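Local coordinates for protein Alpha/beta hydrolase (Pseudomonas aeruginosa PAO1, PDB 4R1D) that binds calcium and probably acts as a lipase effector of the type VI secretion system, crystallised in complex with Tli4, probably its immunity protein, at residues 180-185 with 507-512; 212-217 with 323-328; 262-267 with 416-421; 287-292 with 438-443; 380-385 with 459-464. All blocks are in the same frame, centred on the assembly; numbering follows the deposited sequence.

Contact 1: residues 180-185 with 507-512; sequences GEEQGK and APALAG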
# COMPACT_ATOMS: atom_id res chain seq x y z
N GLY A 180 26.83 -11.03 -14.23
CA GLY A 180 27.02 -10.67 -12.84
C GLY A 180 26.67 -11.76 -11.83
O GLY A 180 26.59 -11.48 -10.64
N GLU A 181 26.50 -13.00 -12.28
CA GLU A 181 26.17 -14.10 -11.36
C GLU A 181 27.35 -14.36 -10.43
O GLU A 181 28.49 -14.47 -10.89
CB GLU A 181 25.81 -15.37 -12.14
CG GLU A 181 24.85 -16.32 -11.39
CD GLU A 181 25.48 -16.96 -10.18
OE1 GLU A 181 26.57 -17.56 -10.34
OE2 GLU A 181 24.90 -16.86 -9.07
N GLU A 182 27.07 -14.46 -9.13
CA GLU A 182 28.13 -14.50 -8.12
C GLU A 182 28.28 -15.79 -7.32
O GLU A 182 29.28 -15.97 -6.62
CB GLU A 182 27.98 -13.32 -7.15
CG GLU A 182 26.73 -13.41 -6.24
CD GLU A 182 26.49 -12.12 -5.46
OE1 GLU A 182 27.48 -11.49 -5.04
OE2 GLU A 182 25.32 -11.73 -5.28
N GLN A 183 27.30 -16.70 -7.40
CA GLN A 183 27.37 -17.94 -6.62
C GLN A 183 28.28 -18.96 -7.32
O GLN A 183 28.95 -19.75 -6.67
CB GLN A 183 25.98 -18.54 -6.39
CG GLN A 183 24.97 -17.59 -5.75
CD GLN A 183 25.35 -17.16 -4.34
OE1 GLN A 183 26.29 -16.38 -4.13
NE2 GLN A 183 24.60 -17.66 -3.36
N GLY A 184 28.27 -18.95 -8.65
CA GLY A 184 29.18 -19.77 -9.43
C GLY A 184 28.73 -21.20 -9.61
O GLY A 184 29.51 -22.05 -10.05
N LYS A 185 27.48 -21.48 -9.27
CA LYS A 185 26.96 -22.84 -9.33
C LYS A 185 26.24 -23.10 -10.66
O LYS A 185 26.47 -24.12 -11.31
CB LYS A 185 26.06 -23.13 -8.13
CG LYS A 185 26.81 -23.05 -6.78
CD LYS A 185 25.91 -23.24 -5.55
CE LYS A 185 24.96 -22.06 -5.33
NZ LYS A 185 24.26 -22.09 -3.99
N ALA A 507 21.76 -10.04 0.56
CA ALA A 507 21.47 -11.01 1.62
C ALA A 507 21.14 -12.40 1.10
O ALA A 507 21.58 -13.41 1.67
CB ALA A 507 20.38 -10.49 2.57
N PRO A 508 20.33 -12.49 0.02
CA PRO A 508 20.03 -13.82 -0.52
C PRO A 508 21.30 -14.57 -0.95
O PRO A 508 21.42 -15.76 -0.69
CB PRO A 508 19.13 -13.50 -1.72
CG PRO A 508 18.41 -12.22 -1.30
CD PRO A 508 19.51 -11.43 -0.60
N ALA A 509 22.24 -13.88 -1.59
CA ALA A 509 23.49 -14.52 -1.97
C ALA A 509 24.21 -15.03 -0.72
O ALA A 509 24.67 -16.16 -0.68
CB ALA A 509 24.39 -13.56 -2.75
N LEU A 510 24.26 -14.20 0.31
CA LEU A 510 24.92 -14.60 1.55
C LEU A 510 24.24 -15.81 2.21
O LEU A 510 24.90 -16.60 2.89
CB LEU A 510 25.01 -13.42 2.53
CG LEU A 510 25.91 -12.28 2.03
CD1 LEU A 510 25.87 -11.06 2.94
CD2 LEU A 510 27.34 -12.78 1.85
N ALA A 511 22.94 -15.96 2.00
CA ALA A 511 22.19 -17.05 2.59
C ALA A 511 22.26 -18.32 1.74
O ALA A 511 21.68 -19.35 2.09
CB ALA A 511 20.74 -16.65 2.84
N GLY A 512 22.94 -18.22 0.61
CA GLY A 512 23.22 -19.38 -0.23
C GLY A 512 22.17 -19.74 -1.27
O GLY A 512 21.99 -20.92 -1.57
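Ala509 O is gripped by two donors: Gln183 NE2 reaches it across the contact at 3.1 Å, with an N-H...O angle of 155°, and Gly512 N bonds back to it from the end of its own helix. The amide nitrogen arrives in the carbonyl plane, on a lone pair. Gln183 gets there with a bent chain: CG is anti to the carbonyl carbon (chi1 -54°), and the chain bends again at chi2, bringing CD back toward Ala509. Its OE1 rests 3.7 Å from Ala509 CB, and Glu182 OE2 comes up to the same methyl at 3.3 Å. That carboxylate is bonded outside the pair, to Tyr431 and Ser516 OG. Gln183 NE2 has a second acceptor in Val513 O, to which Lys185 NZ also bonds; Lys185 NZ is a looser 3.5 Å from Gly512 O. Helix 507-510 finishes in a Schellman motif whose positive-phi residue is Gly512. On the loop side, the carboxylate of Glu181 folds back to bond Gln183 N through OE2 and Gly184 N through OE1, holding the backbone turn from which Gln183 projects. The loop also pairs by backbone bonds with the outermost strand 515-519 of the parallel sheet. Carbonyls at the C-terminal end of this short helix, with Val513 O just beyond, thus face donors from the loop, and a positive ammonium would suit this partly negative end.

Contact 2: residues 212-217 with 323-328; sequences LQSNRQ and ALELAP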
# COMPACT_ATOMS: atom_id res chain seq x y z
N LEU A 212 -0.29 -2.32 1.95
CA LEU A 212 -0.39 -1.70 3.27
C LEU A 212 -0.46 -2.74 4.39
O LEU A 212 -0.02 -2.49 5.53
CB LEU A 212 -1.61 -0.80 3.34
CG LEU A 212 -1.46 0.50 2.55
CD1 LEU A 212 -2.82 1.12 2.31
CD2 LEU A 212 -0.55 1.46 3.34
N GLN A 213 -1.03 -3.90 4.09
CA GLN A 213 -1.17 -4.91 5.12
C GLN A 213 0.13 -5.68 5.25
O GLN A 213 1.02 -5.54 4.40
CB GLN A 213 -2.30 -5.88 4.75
CG GLN A 213 -1.88 -6.90 3.70
CD GLN A 213 -3.05 -7.70 3.19
OE1 GLN A 213 -4.16 -7.65 3.76
NE2 GLN A 213 -2.83 -8.45 2.10
N SER A 214 0.25 -6.49 6.30
CA SER A 214 1.43 -7.33 6.46
C SER A 214 1.66 -8.20 5.25
O SER A 214 0.73 -8.77 4.69
CB SER A 214 1.32 -8.24 7.69
OG SER A 214 2.52 -8.97 7.85
N ASN A 215 2.92 -8.33 4.85
CA ASN A 215 3.26 -9.25 3.79
C ASN A 215 2.93 -10.69 4.15
O ASN A 215 2.74 -11.53 3.28
CB ASN A 215 4.73 -9.06 3.41
CG ASN A 215 4.97 -7.68 2.85
OD1 ASN A 215 5.61 -6.83 3.48
ND2 ASN A 215 4.42 -7.43 1.67
N ARG A 216 2.83 -10.95 5.45
CA ARG A 216 2.32 -12.23 5.92
C ARG A 216 0.93 -12.51 5.37
O ARG A 216 0.64 -13.62 4.92
CB ARG A 216 2.28 -12.25 7.45
CG ARG A 216 2.00 -13.63 8.02
CD ARG A 216 1.65 -13.56 9.50
NE ARG A 216 2.77 -13.11 10.34
CZ ARG A 216 3.78 -13.89 10.73
NH1 ARG A 216 3.84 -15.16 10.34
NH2 ARG A 216 4.74 -13.40 11.50
N GLN A 217 0.05 -11.51 5.41
CA GLN A 217 -1.31 -11.69 4.91
C GLN A 217 -1.36 -11.66 3.38
O GLN A 217 -2.15 -12.37 2.76
CB GLN A 217 -2.26 -10.63 5.50
CG GLN A 217 -3.67 -10.77 4.97
CD GLN A 217 -4.32 -12.07 5.41
OE1 GLN A 217 -4.24 -12.46 6.57
NE2 GLN A 217 -4.98 -12.76 4.47
N ALA A 323 4.23 -1.54 5.15
CA ALA A 323 5.24 -0.51 4.92
C ALA A 323 6.38 -0.63 5.93
O ALA A 323 7.56 -0.56 5.56
CB ALA A 323 4.61 0.88 4.99
N LEU A 324 6.02 -0.82 7.20
CA LEU A 324 7.00 -0.91 8.27
C LEU A 324 7.88 -2.13 8.13
O LEU A 324 9.01 -2.15 8.62
CB LEU A 324 6.31 -0.96 9.64
CG LEU A 324 5.88 0.39 10.19
CD1 LEU A 324 5.06 0.20 11.46
CD2 LEU A 324 7.09 1.30 10.44
N GLU A 325 7.36 -3.17 7.47
CA GLU A 325 8.12 -4.40 7.30
C GLU A 325 9.35 -4.21 6.41
O GLU A 325 10.21 -5.08 6.34
CB GLU A 325 7.24 -5.54 6.80
CG GLU A 325 6.43 -6.19 7.92
CD GLU A 325 5.27 -7.02 7.42
OE1 GLU A 325 5.16 -7.22 6.19
OE2 GLU A 325 4.45 -7.46 8.26
N LEU A 326 9.43 -3.07 5.73
CA LEU A 326 10.62 -2.73 4.96
C LEU A 326 11.77 -2.29 5.87
O LEU A 326 12.91 -2.17 5.43
CB LEU A 326 10.30 -1.61 3.96
CG LEU A 326 11.46 -1.01 3.15
CD1 LEU A 326 12.07 -2.08 2.24
CD2 LEU A 326 11.01 0.20 2.34
N ALA A 327 11.48 -2.03 7.14
CA ALA A 327 12.52 -1.55 8.06
C ALA A 327 13.62 -2.60 8.19
O ALA A 327 13.35 -3.79 8.13
CB ALA A 327 11.91 -1.24 9.40
N PRO A 328 14.89 -2.15 8.36
CA PRO A 328 15.97 -3.14 8.53
C PRO A 328 15.70 -4.14 9.66
O PRO A 328 15.23 -3.75 10.74
CB PRO A 328 17.20 -2.27 8.85
CG PRO A 328 16.94 -0.99 8.08
CD PRO A 328 15.40 -0.78 8.23
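Leu212 and Ala323 bring the two backbones to 6.0 Å between CA atoms, and further on Ser214 and Glu325 stand 7.4 Å apart by the same measure. The meeting is a helix N-terminus gripped by a carboxylate: Ser214 is the N-cap of helix 215-238, and Glu325, in the type I beta turn from Leu324 to Ala327, reaches over to it. Glu325 has an extended chain beyond CG, and its two oxygens divide the work. OE1 accepts from Asn215 N at 2.8 Å, nearly straight at 164°, through its syn lone pair, while OE2 takes a bond from the hydroxyl of Ser214. Ser214 OG, anti to the backbone N (chi1 -177°), serves both ways, since it also accepts from Arg216 N at 3.1 Å in the capping bond. The Asn215 and Glu325 side chains slide past each other in opposite directions, their planes 47° apart. A negative carboxylate at the positive end of a helix dipole should be stabilised there. Ile411 and Phe414 of helix 400-421 pack on Glu325, and Arg216 forms its salt bridge with Glu417 of that helix. Nearby, Ser320 OG bonds both Leu212 O and Ala323 N, joining the loop to the start of helix 321-324. Ser214 OG is modelled 2.5 Å from Glu325 OE2, so short that the exact length is doubtful.

Contact 3: residues 262-267 with 416-421; sequences ARALTQ and GELSAA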
# COMPACT_ATOMS: atom_id res chain seq x y z
N ALA A 262 6.51 -13.48 -1.48
CA ALA A 262 6.79 -14.79 -2.04
C ALA A 262 7.43 -15.72 -1.00
O ALA A 262 7.06 -16.88 -0.87
CB ALA A 262 7.70 -14.67 -3.25
N ARG A 263 8.38 -15.20 -0.24
CA ARG A 263 9.02 -16.03 0.77
C ARG A 263 8.06 -16.43 1.88
O ARG A 263 8.08 -17.56 2.34
CB ARG A 263 10.28 -15.35 1.31
CG ARG A 263 11.44 -15.36 0.31
CD ARG A 263 12.56 -14.43 0.75
NE ARG A 263 13.09 -14.85 2.05
CZ ARG A 263 13.68 -14.05 2.93
NH1 ARG A 263 13.84 -12.75 2.67
NH2 ARG A 263 14.12 -14.55 4.08
N ALA A 264 7.22 -15.49 2.32
CA ALA A 264 6.18 -15.83 3.28
C ALA A 264 5.31 -16.96 2.74
O ALA A 264 4.98 -17.90 3.45
CB ALA A 264 5.33 -14.60 3.61
N LEU A 265 4.96 -16.87 1.46
CA LEU A 265 4.14 -17.89 0.80
C LEU A 265 4.79 -19.27 0.75
O LEU A 265 4.17 -20.27 1.15
CB LEU A 265 3.79 -17.44 -0.62
CG LEU A 265 2.99 -18.44 -1.47
CD1 LEU A 265 1.68 -18.85 -0.80
CD2 LEU A 265 2.73 -17.85 -2.84
N THR A 266 6.03 -19.35 0.26
CA THR A 266 6.68 -20.65 0.09
C THR A 266 7.40 -21.17 1.33
O THR A 266 7.54 -22.38 1.48
CB THR A 266 7.67 -20.68 -1.09
OG1 THR A 266 8.80 -19.85 -0.81
CG2 THR A 266 6.99 -20.24 -2.39
N GLN A 267 7.85 -20.27 2.21
CA GLN A 267 8.71 -20.64 3.33
C GLN A 267 8.02 -20.75 4.70
O GLN A 267 8.52 -21.46 5.58
CB GLN A 267 9.91 -19.69 3.42
CG GLN A 267 10.73 -19.58 2.15
CD GLN A 267 11.12 -20.93 1.60
OE1 GLN A 267 10.57 -21.38 0.59
NE2 GLN A 267 12.08 -21.59 2.26
N GLY A 416 11.96 -12.18 11.96
CA GLY A 416 12.63 -13.34 12.54
C GLY A 416 12.22 -14.65 11.89
O GLY A 416 13.06 -15.49 11.60
N GLU A 417 10.92 -14.84 11.68
CA GLU A 417 10.43 -16.03 11.00
C GLU A 417 10.95 -16.12 9.58
O GLU A 417 11.41 -17.19 9.15
CB GLU A 417 8.91 -16.05 10.97
CG GLU A 417 8.29 -16.35 12.32
CD GLU A 417 6.82 -16.68 12.19
OE1 GLU A 417 5.99 -15.79 12.42
OE2 GLU A 417 6.49 -17.84 11.84
N LEU A 418 10.88 -15.02 8.84
CA LEU A 418 11.38 -15.04 7.47
C LEU A 418 12.86 -15.38 7.41
O LEU A 418 13.29 -16.15 6.57
CB LEU A 418 11.14 -13.70 6.76
CG LEU A 418 9.88 -13.42 5.94
CD1 LEU A 418 10.09 -12.12 5.16
CD2 LEU A 418 9.53 -14.56 4.98
N SER A 419 13.65 -14.77 8.29
CA SER A 419 15.08 -15.04 8.33
C SER A 419 15.36 -16.53 8.52
O SER A 419 16.13 -17.14 7.76
CB SER A 419 15.75 -14.22 9.44
OG SER A 419 17.14 -14.44 9.48
N ALA A 420 14.73 -17.12 9.53
CA ALA A 420 14.93 -18.54 9.86
C ALA A 420 14.46 -19.45 8.73
O ALA A 420 15.09 -20.47 8.44
CB ALA A 420 14.21 -18.90 11.16
N ALA A 421 13.37 -19.06 8.07
CA ALA A 421 12.76 -19.88 7.03
C ALA A 421 13.49 -19.80 5.69
O ALA A 421 13.30 -20.65 4.82
CB ALA A 421 11.29 -19.51 6.86
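Among the polar contacts, Gln267 NE2 donates to Ala421 O at 3.0 Å where both helices end. The bond is nearly straight, 171° at the hydrogen, and the acceptor lies in the amide plane of Gln267, although the donor is tilted from the carbonyl plane of Ala421. A bend at chi2 (-50°) swings CD back toward the Ala421 end of the other helix, while Gln267 OE1 accepts from Thr266 OG1 at 2.7 Å. Arg263 NH2 comes to 3.1 Å from Leu418 O; the same side chain donates through NE to Gly422 O and makes a cation-pi contact with Tyr423. Apolar contacts centre on Leu418, whose CD2 rests on Arg263 CB, 3.8 Å away, and on Ala264 N at 3.6 Å. The methyl of Ala264 is more distant. One turn on, Ala421 CB packs against Gln267 CB at 3.7 Å, with Gln267 O also close. The axes of segments 262-267 and 416-421 approach to 10.2 Å and cross at 62°. Helix 258-267 follows strand 250-255 and precedes strand 274-280, while helix 400-421 leads into strand 427-432: such helix pairs, packed beside a parallel sheet, are characteristic of the alpha/beta hydrolase fold.

Contact 4: residues 287-292 with 438-443; sequences SSTIYH and HSWRDL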
# COMPACT_ATOMS: atom_id res chain seq x y z
N SER A 287 15.52 -2.04 4.50
CA SER A 287 16.16 -0.88 3.88
C SER A 287 16.19 0.32 4.81
O SER A 287 15.15 0.78 5.28
CB SER A 287 15.42 -0.47 2.60
OG SER A 287 15.99 0.70 2.05
N SER A 288 17.39 0.86 5.05
CA SER A 288 17.54 2.07 5.84
C SER A 288 16.80 3.28 5.25
O SER A 288 16.60 4.30 5.92
CB SER A 288 19.03 2.39 6.04
OG SER A 288 19.69 2.42 4.79
N THR A 289 16.41 3.21 3.98
CA THR A 289 15.68 4.34 3.41
C THR A 289 14.41 4.66 4.18
O THR A 289 13.99 5.81 4.21
CB THR A 289 15.33 4.17 1.90
OG1 THR A 289 14.39 3.09 1.74
CG2 THR A 289 16.59 3.93 1.07
N ILE A 290 13.79 3.67 4.82
CA ILE A 290 12.54 3.93 5.55
C ILE A 290 12.77 4.95 6.65
O ILE A 290 11.89 5.76 6.96
CB ILE A 290 11.89 2.64 6.13
CG1 ILE A 290 10.47 2.93 6.63
CG2 ILE A 290 12.73 2.05 7.26
CD1 ILE A 290 9.80 1.74 7.30
N TYR A 291 13.96 4.94 7.25
CA TYR A 291 14.28 5.94 8.26
C TYR A 291 14.36 7.33 7.63
O TYR A 291 13.81 8.28 8.15
CB TYR A 291 15.58 5.57 8.97
CG TYR A 291 15.93 6.47 10.13
CD1 TYR A 291 16.50 7.71 9.90
CD2 TYR A 291 15.72 6.06 11.44
CE1 TYR A 291 16.84 8.54 10.94
CE2 TYR A 291 16.06 6.89 12.50
CZ TYR A 291 16.63 8.12 12.24
OH TYR A 291 16.96 8.97 13.27
N HIS A 292 15.06 7.45 6.50
CA HIS A 292 15.13 8.74 5.84
C HIS A 292 13.73 9.27 5.57
O HIS A 292 13.42 10.41 5.90
CB HIS A 292 15.88 8.64 4.50
CG HIS A 292 15.75 9.88 3.67
ND1 HIS A 292 14.66 10.12 2.86
CD2 HIS A 292 16.53 10.98 3.58
CE1 HIS A 292 14.79 11.30 2.27
NE2 HIS A 292 15.92 11.84 2.70
N HIS A 438 23.63 6.21 -3.69
CA HIS A 438 23.96 6.14 -2.27
C HIS A 438 22.92 5.38 -1.45
O HIS A 438 23.26 4.72 -0.47
CB HIS A 438 24.25 7.53 -1.68
CG HIS A 438 23.03 8.31 -1.31
ND1 HIS A 438 22.33 9.07 -2.23
CD2 HIS A 438 22.40 8.49 -0.12
CE1 HIS A 438 21.32 9.67 -1.63
NE2 HIS A 438 21.34 9.33 -0.35
N SER A 439 21.66 5.50 -1.87
CA SER A 439 20.57 4.68 -1.33
C SER A 439 20.36 4.85 0.18
O SER A 439 19.82 3.96 0.83
CB SER A 439 20.82 3.20 -1.63
OG SER A 439 21.10 2.98 -3.01
N TRP A 440 20.78 5.99 0.73
CA TRP A 440 20.72 6.23 2.18
C TRP A 440 21.31 5.07 2.97
O TRP A 440 20.87 4.77 4.09
CB TRP A 440 19.27 6.53 2.61
CG TRP A 440 18.77 7.75 1.94
CD1 TRP A 440 17.86 7.81 0.92
CD2 TRP A 440 19.21 9.09 2.18
NE1 TRP A 440 17.69 9.12 0.53
CE2 TRP A 440 18.50 9.92 1.28
CE3 TRP A 440 20.12 9.67 3.07
CZ2 TRP A 440 18.68 11.30 1.25
CZ3 TRP A 440 20.30 11.04 3.04
CH2 TRP A 440 19.59 11.84 2.14
N ARG A 441 22.33 4.44 2.40
CA ARG A 441 22.89 3.23 2.98
C ARG A 441 23.52 3.51 4.35
O ARG A 441 23.37 2.73 5.28
CB ARG A 441 23.90 2.61 2.02
CG ARG A 441 24.45 1.28 2.48
CD ARG A 441 25.80 1.43 3.22
NE ARG A 441 26.27 0.13 3.67
CZ ARG A 441 27.55 -0.24 3.74
NH1 ARG A 441 28.52 0.59 3.39
NH2 ARG A 441 27.83 -1.47 4.14
N ASP A 442 24.25 4.62 4.45
CA ASP A 442 24.67 5.12 5.75
C ASP A 442 23.77 6.28 6.08
O ASP A 442 23.76 7.28 5.36
CB ASP A 442 26.12 5.60 5.74
CG ASP A 442 27.11 4.47 5.55
OD1 ASP A 442 26.78 3.33 5.93
OD2 ASP A 442 28.21 4.71 5.01
N LEU A 443 23.00 6.15 7.15
CA LEU A 443 22.08 7.19 7.53
C LEU A 443 22.82 8.01 8.56
O LEU A 443 23.06 7.55 9.67
CB LEU A 443 20.81 6.57 8.13
CG LEU A 443 19.54 7.42 8.10
CD1 LEU A 443 19.81 8.80 8.68
CD2 LEU A 443 19.02 7.52 6.69
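Trp440 and His292 stack with their ring planes 24° apart, an offset pair in which the imidazole centroid lies 3.9 Å from that of the five-membered indole ring. His292 CD2 and NE2 both approach Trp440 CZ2 to 3.2 Å, placing the CD2-NE2 side of the imidazole over the CE2-CZ2 bond of the indole, toward its rim. His292 CB adds a CH-pi contact over the same five-membered ring. The opposite face of the indole is met by His438 NE2, above its centre, so Trp440 lies between two histidines. Trp440 NE1 bonds Glu299 OE2, outside the two segments. At the indole edge sits Thr289 CG2, which also comes 3.2 Å from Ser439 O. These residues join the first turns of helix 289-296 to the loop between strand 427-432 of the parallel sheet and strand 443-446 of the smaller mixed sheet; Ser287 OG caps the helix start by accepting from Thr289 N. At the beginning of the latter strand, Leu443 CG lies 3.5 Å from Tyr291 CD1, the two side chains crossing at about a right angle, and Leu443 CD2 comes to within 4.0 Å of His292 CB. Tyr291 OH bonds Tyr376 O and Trp445 NE1. Ser288 OG donates to Trp440 O at 2.7 Å, from above the carbonyl plane.

Contact 5: residues 380-385 with 459-464; sequences PEQNSQ and LNDDEN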
# COMPACT_ATOMS: atom_id res chain seq x y z
N PRO A 380 10.35 10.14 16.77
CA PRO A 380 10.65 10.93 17.96
C PRO A 380 9.37 11.50 18.54
O PRO A 380 8.32 11.55 17.87
CB PRO A 380 11.54 12.05 17.43
CG PRO A 380 11.21 12.14 15.96
CD PRO A 380 10.93 10.73 15.55
N GLU A 381 9.44 11.93 19.79
CA GLU A 381 8.29 12.47 20.47
C GLU A 381 7.61 13.58 19.65
O GLU A 381 6.38 13.69 19.62
CB GLU A 381 8.71 13.01 21.85
CG GLU A 381 7.55 13.19 22.80
CD GLU A 381 6.83 11.88 23.08
OE1 GLU A 381 7.43 11.01 23.76
OE2 GLU A 381 5.68 11.71 22.62
N GLN A 382 8.42 14.39 18.98
CA GLN A 382 7.88 15.49 18.19
C GLN A 382 6.91 14.99 17.12
O GLN A 382 6.11 15.76 16.60
CB GLN A 382 8.99 16.30 17.53
CG GLN A 382 9.84 15.48 16.56
CD GLN A 382 10.60 16.35 15.58
OE1 GLN A 382 11.60 16.98 15.94
NE2 GLN A 382 10.14 16.38 14.34
N ASN A 383 7.02 13.71 16.76
CA ASN A 383 6.23 13.16 15.65
C ASN A 383 5.10 12.23 16.09
O ASN A 383 4.42 11.64 15.26
CB ASN A 383 7.14 12.46 14.63
CG ASN A 383 7.97 13.43 13.81
OD1 ASN A 383 7.75 14.65 13.86
ND2 ASN A 383 8.93 12.91 13.04
N SER A 384 4.92 12.09 17.41
CA SER A 384 3.85 11.26 17.95
C SER A 384 2.48 11.74 17.48
O SER A 384 1.56 10.93 17.32
CB SER A 384 3.88 11.28 19.49
OG SER A 384 5.15 10.89 19.98
N GLN A 385 2.35 13.05 17.27
CA GLN A 385 1.09 13.68 16.88
C GLN A 385 0.58 13.12 15.57
O GLN A 385 -0.61 13.18 15.28
CB GLN A 385 1.28 15.19 16.74
CG GLN A 385 2.39 15.58 15.77
CD GLN A 385 2.57 17.08 15.64
OE1 GLN A 385 1.59 17.83 15.56
NE2 GLN A 385 3.81 17.53 15.63
N LEU A 459 13.76 20.79 21.60
CA LEU A 459 14.06 21.16 20.22
C LEU A 459 13.38 20.25 19.21
O LEU A 459 13.33 19.03 19.39
CB LEU A 459 15.57 21.17 19.98
CG LEU A 459 16.36 22.12 20.88
CD1 LEU A 459 17.81 22.18 20.44
CD2 LEU A 459 15.73 23.50 20.90
N ASN A 460 12.86 20.84 18.15
CA ASN A 460 12.23 20.08 17.08
C ASN A 460 12.95 20.31 15.75
O ASN A 460 13.56 21.35 15.53
CB ASN A 460 10.76 20.47 16.96
CG ASN A 460 9.94 20.05 18.18
OD1 ASN A 460 10.36 19.19 18.97
ND2 ASN A 460 8.77 20.66 18.35
N ASP A 461 12.90 19.31 14.87
CA ASP A 461 13.50 19.48 13.56
C ASP A 461 12.49 20.12 12.61
O ASP A 461 11.39 20.49 13.02
CB ASP A 461 14.04 18.14 13.04
CG ASP A 461 12.94 17.14 12.72
OD1 ASP A 461 11.79 17.56 12.47
OD2 ASP A 461 13.23 15.93 12.70
N ASP A 462 12.87 20.27 11.34
CA ASP A 462 11.98 20.90 10.36
C ASP A 462 11.21 19.85 9.56
O ASP A 462 10.62 20.15 8.52
CB ASP A 462 12.77 21.80 9.42
CG ASP A 462 13.64 21.02 8.45
OD1 ASP A 462 13.89 19.81 8.69
OD2 ASP A 462 14.10 21.62 7.46
N GLU A 463 11.24 18.61 10.05
CA GLU A 463 10.57 17.48 9.40
C GLU A 463 11.10 17.21 8.00
O GLU A 463 10.49 16.45 7.24
CB GLU A 463 9.04 17.68 9.39
CG GLU A 463 8.43 17.56 10.78
CD GLU A 463 6.92 17.52 10.79
OE1 GLU A 463 6.32 17.03 9.81
OE2 GLU A 463 6.33 17.98 11.79
N ASN A 464 12.25 17.81 7.67
CA ASN A 464 12.86 17.63 6.36
C ASN A 464 14.38 17.36 6.45
O ASN A 464 15.07 17.38 5.44
CB ASN A 464 12.58 18.84 5.44
CG ASN A 464 11.16 18.84 4.86
OD1 ASN A 464 10.45 19.84 4.92
ND2 ASN A 464 10.76 17.72 4.26
O HOH W 1 7.02 17.71 14.34
O HOH W 2 12.94 16.16 18.05
O HOH W 3 11.42 14.30 11.66
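An Asx turn at Asp461, in the loop between helix 450-453 and strand 477-479, receives the amide of Gln382 from a second loop. Gln382 NE2 donates to Asp461 OD1 at 2.8 Å, and Asp461 N returns a bond to Gln382 OE1 at 2.9 Å, closing a two-bond ring between side chain and residue. Both are fairly straight, 163° and 168°. OD1 also accepts from Glu463 N, the bond that defines the turn, and the two donors come to it from opposite faces of the carboxylate. The Gln382 and Asp461 side chains cross at about a right angle, with their flat ends 72° apart. The second N-H of Gln382 NE2 goes to Asn383 OD1 at 3.0 Å. The amide is thereby fixed in rotation by bonds at both its oxygen and its nitrogen. Waters finish the seam: one bonds Gln382 OE1 at 2.6 Å and Leu459 O, another bridges Asn383 ND2 and Asp461 OD2, and a third lies between Gln382 O and Glu463 OE2. Glu463 OE2 also bonds Tyr386 OH. Arg295 of helix 289-296 makes a salt bridge with Asp461 OD2 and packs on Asn383, and Ala310 at the start of helix 310-317 touches Asn383 and Glu463, so the two surface loops lie against both helices.

How the contacts relate
Contacts 2, 3 and 4 form a chain through the fold: contacts 2 and 3 meet where Arg216 bridges to Glu417, and contacts 2 and 4 where Leu326 O approaches Ser287 N. Their centres lie about 13 and 17 Å apart. In sequence they interlock, their segments alternating, so helices 215-238, 258-267, 289-296 and 400-421 are tied together. Contact 1 encloses all the others along the chain and sits by outermost strand 515-519, its centre about 18 Å from that of contact 3. Contact 5 is about 41 Å from contact 1 between centres but packs against helix 289-296, which carries part of contact 4. Distant parts of the sequence are thus joined from the parallel sheet to the outer loops.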